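Local coordinates for carbonic anhydrase (Glaciozyma antarctica, PDB 5ZTP), which catalyses the reversible hydration of carbon dioxide to bicarbonate, as a cold-adapted, zinc-dependent enzyme of the beta class, at the interface of chains A and B. Sequence-based numbering; all coordinates share one arbitrary frame. Chains: chain A/B, carbonic anhydrase.

The interface of chains A and B. Residues chain A 39, 61-63, 65, 68, 95, 98, 103, 123-125; chain B 71-72, 75-76.
This is part of a two-fold symmetric interface between identical chains. One helix of chain B sends B:Arg71, B:Ser72 and B:Ile75 into chain A.

The charged contact is made by B:Arg71. Its CG is anti to the backbone N (chi1 164°), and a bend at chi2 carries the guanidinium into a polar pocket. B:Arg71 NH1 and A:Asp68 OD2, a carboxylate oxygen, form a salt bridge of 2.8 Å. The two side chains meet tip to tip, with their planes nearly perpendicular. OD2 lies in the guanidinium plane but is approached from above the carboxylate plane.

Several hydrogen bonds complete the grip. B:Arg71 NH1 also donates to the amide oxygen A:Asn61 OD1 at 3.1 Å, a nearly straight bond that arrives from above the amide plane. A:Asn61 OD1 takes a second bond, on a lone pair, from A:Arg65 N at 2.9 Å. A:Asn61 ND2 donates to A:Arg65 O at 3.0 Å, so the amide is held in its rotation. An alanine in place of A:Asn61 lacks the amide, so B:Arg71 NH1 would probably be held less firmly and the A:Arg65 backbone less well fixed. Side-on, NE and NH2 of B:Arg71 both bind the carbonyl A:Cys124 O, NH2 at 2.9 Å. A:Arg65 NE donates a hydrogen bond to A:Leu125 O at 3.0 Å, which probably steadies the 123-125 loop. Separately, A:Ala62 N donates to the hydroxyl B:Ser72 OG at 2.7 Å (167° at H).

Apolar groups line the rest. A:Leu125 CD2 sits over the centre of one guanidinium face. B:Ile75 points CD1 at A:Ala62 CB, 3.8 Å away. Its CG1 meets A:Phe98 CZ and A:Leu103 CD1, while CG2 meets A:Met39 CE. The A:Met39 chain is extended beyond CG and crosses B:Ile75 obliquely.

B:Arg71 to B:Ser76 belong to helix 66-80. They face the end of strand 56-61, the 3-10 turn 62-64, helix 66-79 and the 123-125 loop. A:Met39 lies within the CXDXR motif and A:Met95 lies just after the HXXC motif of beta-class carbonic anhydrases, so this likely dimer contact adjoins the zinc-binding motifs.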
loop_
_atom_site.group_PDB
_atom_site.type_symbol
_atom_site.label_atom_id
_atom_site.label_comp_id
_atom_site.label_asym_id
_atom_site.label_seq_id
_atom_site.Cartn_x
_atom_site.Cartn_y
_atom_site.Cartn_z
ATOM N N MET A 39 6.555 -0.292 -0.683
ATOM C CA MET A 39 6.110 1.006 -1.223
ATOM C C MET A 39 7.089 1.665 -2.200
ATOM O O MET A 39 6.865 2.801 -2.607
ATOM C CB MET A 39 5.886 1.997 -0.068
ATOM C CG MET A 39 7.182 2.471 0.626
ATOM S SD MET A 39 6.993 3.757 1.872
ATOM C CE MET A 39 8.628 3.833 2.588
ATOM N N ASN A 61 3.371 -1.007 1.886
ATOM C CA ASN A 61 3.920 -0.333 3.033
ATOM C C ASN A 61 5.425 -0.426 2.966
ATOM O O ASN A 61 5.957 -1.173 2.161
ATOM C CB ASN A 61 3.394 -0.961 4.310
ATOM C CG ASN A 61 3.891 -2.403 4.532
ATOM O OD1 ASN A 61 5.083 -2.632 4.770
ATOM N ND2 ASN A 61 2.964 -3.365 4.539
ATOM N N ALA A 62 6.099 0.349 3.821
ATOM C CA ALA A 62 7.568 0.366 3.901
ATOM C C ALA A 62 8.054 -1.045 4.093
ATOM O O ALA A 62 7.681 -1.668 5.065
ATOM C CB ALA A 62 8.038 1.229 5.046
ATOM N N GLY A 63 8.831 -1.558 3.137
ATOM C CA GLY A 63 9.336 -2.913 3.200
ATOM C C GLY A 63 8.459 -3.949 2.531
ATOM O O GLY A 63 8.955 -4.983 2.091
ATOM N N ARG A 65 5.866 -5.366 4.208
ATOM C CA ARG A 65 5.820 -6.321 5.303
ATOM C C ARG A 65 4.422 -6.817 5.600
ATOM O O ARG A 65 3.499 -6.035 5.775
ATOM C CB ARG A 65 6.439 -5.719 6.587
ATOM C CG ARG A 65 7.864 -5.257 6.428
ATOM C CD ARG A 65 8.749 -6.428 6.019
ATOM N NE ARG A 65 9.768 -6.756 7.035
ATOM C CZ ARG A 65 9.924 -7.934 7.646
ATOM N NH1 ARG A 65 9.115 -8.962 7.382
ATOM N NH2 ARG A 65 10.907 -8.065 8.550
ATOM N N ASP A 68 2.419 -5.761 8.927
ATOM C CA ASP A 68 1.833 -4.431 8.754
ATOM C C ASP A 68 0.595 -4.449 7.884
ATOM O O ASP A 68 -0.321 -3.699 8.109
ATOM C CB ASP A 68 2.856 -3.491 8.115
ATOM C CG ASP A 68 2.493 -2.062 8.295
ATOM O OD1 ASP A 68 1.854 -1.735 9.297
ATOM O OD2 ASP A 68 2.842 -1.246 7.443
ATOM N N MET A 95 14.712 -0.523 3.564
ATOM C CA MET A 95 14.659 -1.257 4.822
ATOM C C MET A 95 15.898 -2.118 5.083
ATOM O O MET A 95 16.026 -2.705 6.166
ATOM C CB MET A 95 13.430 -2.176 4.800
ATOM C CG MET A 95 12.120 -1.465 4.525
ATOM S SD MET A 95 11.763 -0.088 5.623
ATOM C CE MET A 95 11.867 -0.844 7.247
ATOM N N PHE A 98 18.760 0.448 7.441
ATOM C CA PHE A 98 18.730 0.938 8.824
ATOM C C PHE A 98 18.105 0.009 9.877
ATOM O O PHE A 98 17.557 -1.063 9.579
ATOM C CB PHE A 98 18.020 2.296 8.871
ATOM C CG PHE A 98 16.526 2.190 8.820
ATOM C CD1 PHE A 98 15.873 1.927 7.625
ATOM C CD2 PHE A 98 15.758 2.331 9.970
ATOM C CE1 PHE A 98 14.489 1.823 7.571
ATOM C CE2 PHE A 98 14.363 2.228 9.916
ATOM C CZ PHE A 98 13.733 1.964 8.709
ATOM N N LEU A 103 16.721 4.983 13.424
ATOM C CA LEU A 103 15.661 5.851 12.956
ATOM C C LEU A 103 15.053 6.666 14.096
ATOM O O LEU A 103 14.798 7.867 13.928
ATOM C CB LEU A 103 14.553 5.072 12.256
ATOM C CG LEU A 103 13.375 5.998 11.838
ATOM C CD1 LEU A 103 13.034 5.781 10.381
ATOM C CD2 LEU A 103 12.116 5.855 12.699
ATOM N N ALA A 123 7.788 0.215 15.605
ATOM C CA ALA A 123 8.616 -0.864 15.127
ATOM C C ALA A 123 8.698 -0.614 13.633
ATOM O O ALA A 123 7.660 -0.635 12.942
ATOM C CB ALA A 123 7.999 -2.213 15.437
ATOM N N CYS A 124 9.910 -0.352 13.139
ATOM C CA CYS A 124 10.106 -0.084 11.723
ATOM C C CYS A 124 10.002 -1.310 10.831
ATOM O O CYS A 124 9.640 -1.175 9.666
ATOM C CB CYS A 124 11.427 0.618 11.484
ATOM S SG CYS A 124 11.500 2.195 12.359
ATOM N N LEU A 125 10.320 -2.497 11.361
ATOM C CA LEU A 125 10.225 -3.740 10.590
ATOM C C LEU A 125 11.301 -3.843 9.459
ATOM O O LEU A 125 11.069 -4.441 8.410
ATOM C CB LEU A 125 8.822 -3.911 9.986
ATOM C CG LEU A 125 7.450 -4.026 10.680
ATOM C CD1 LEU A 125 7.500 -3.681 12.133
ATOM C CD2 LEU A 125 6.396 -3.222 9.958
ATOM N N ARG B 71 3.704 4.761 9.758
ATOM C CA ARG B 71 5.030 4.180 9.897
ATOM C C ARG B 71 5.783 4.250 8.555
ATOM O O ARG B 71 6.975 4.551 8.508
ATOM C CB ARG B 71 4.887 2.742 10.411
ATOM C CG ARG B 71 6.115 1.867 10.264
ATOM C CD ARG B 71 5.766 0.427 9.891
ATOM N NE ARG B 71 6.860 -0.104 9.104
ATOM C CZ ARG B 71 6.766 -0.758 7.948
ATOM N NH1 ARG B 71 5.603 -1.092 7.396
ATOM N NH2 ARG B 71 7.896 -1.121 7.350
ATOM N N SER B 72 5.067 3.970 7.469
ATOM C CA SER B 72 5.644 3.987 6.132
ATOM C C SER B 72 6.025 5.405 5.792
ATOM O O SER B 72 7.018 5.636 5.120
ATOM C CB SER B 72 4.645 3.455 5.088
ATOM O OG SER B 72 4.486 2.055 5.178
ATOM N N ILE B 75 9.162 6.663 7.486
ATOM C CA ILE B 75 10.309 6.156 6.733
ATOM C C ILE B 75 10.491 6.891 5.395
ATOM O O ILE B 75 11.586 7.328 5.068
ATOM C CB ILE B 75 10.195 4.634 6.556
ATOM C CG1 ILE B 75 10.480 3.968 7.907
ATOM C CG2 ILE B 75 11.141 4.116 5.481
ATOM C CD1 ILE B 75 9.873 2.581 8.082
ATOM N N SER B 76 9.420 7.052 4.637
ATOM C CA SER B 76 9.497 7.774 3.346
ATOM C C SER B 76 10.116 9.173 3.510
ATOM O O SER B 76 11.020 9.534 2.768
ATOM C CB SER B 76 8.111 7.843 2.674
ATOM O OG SER B 76 8.071 8.710 1.573
#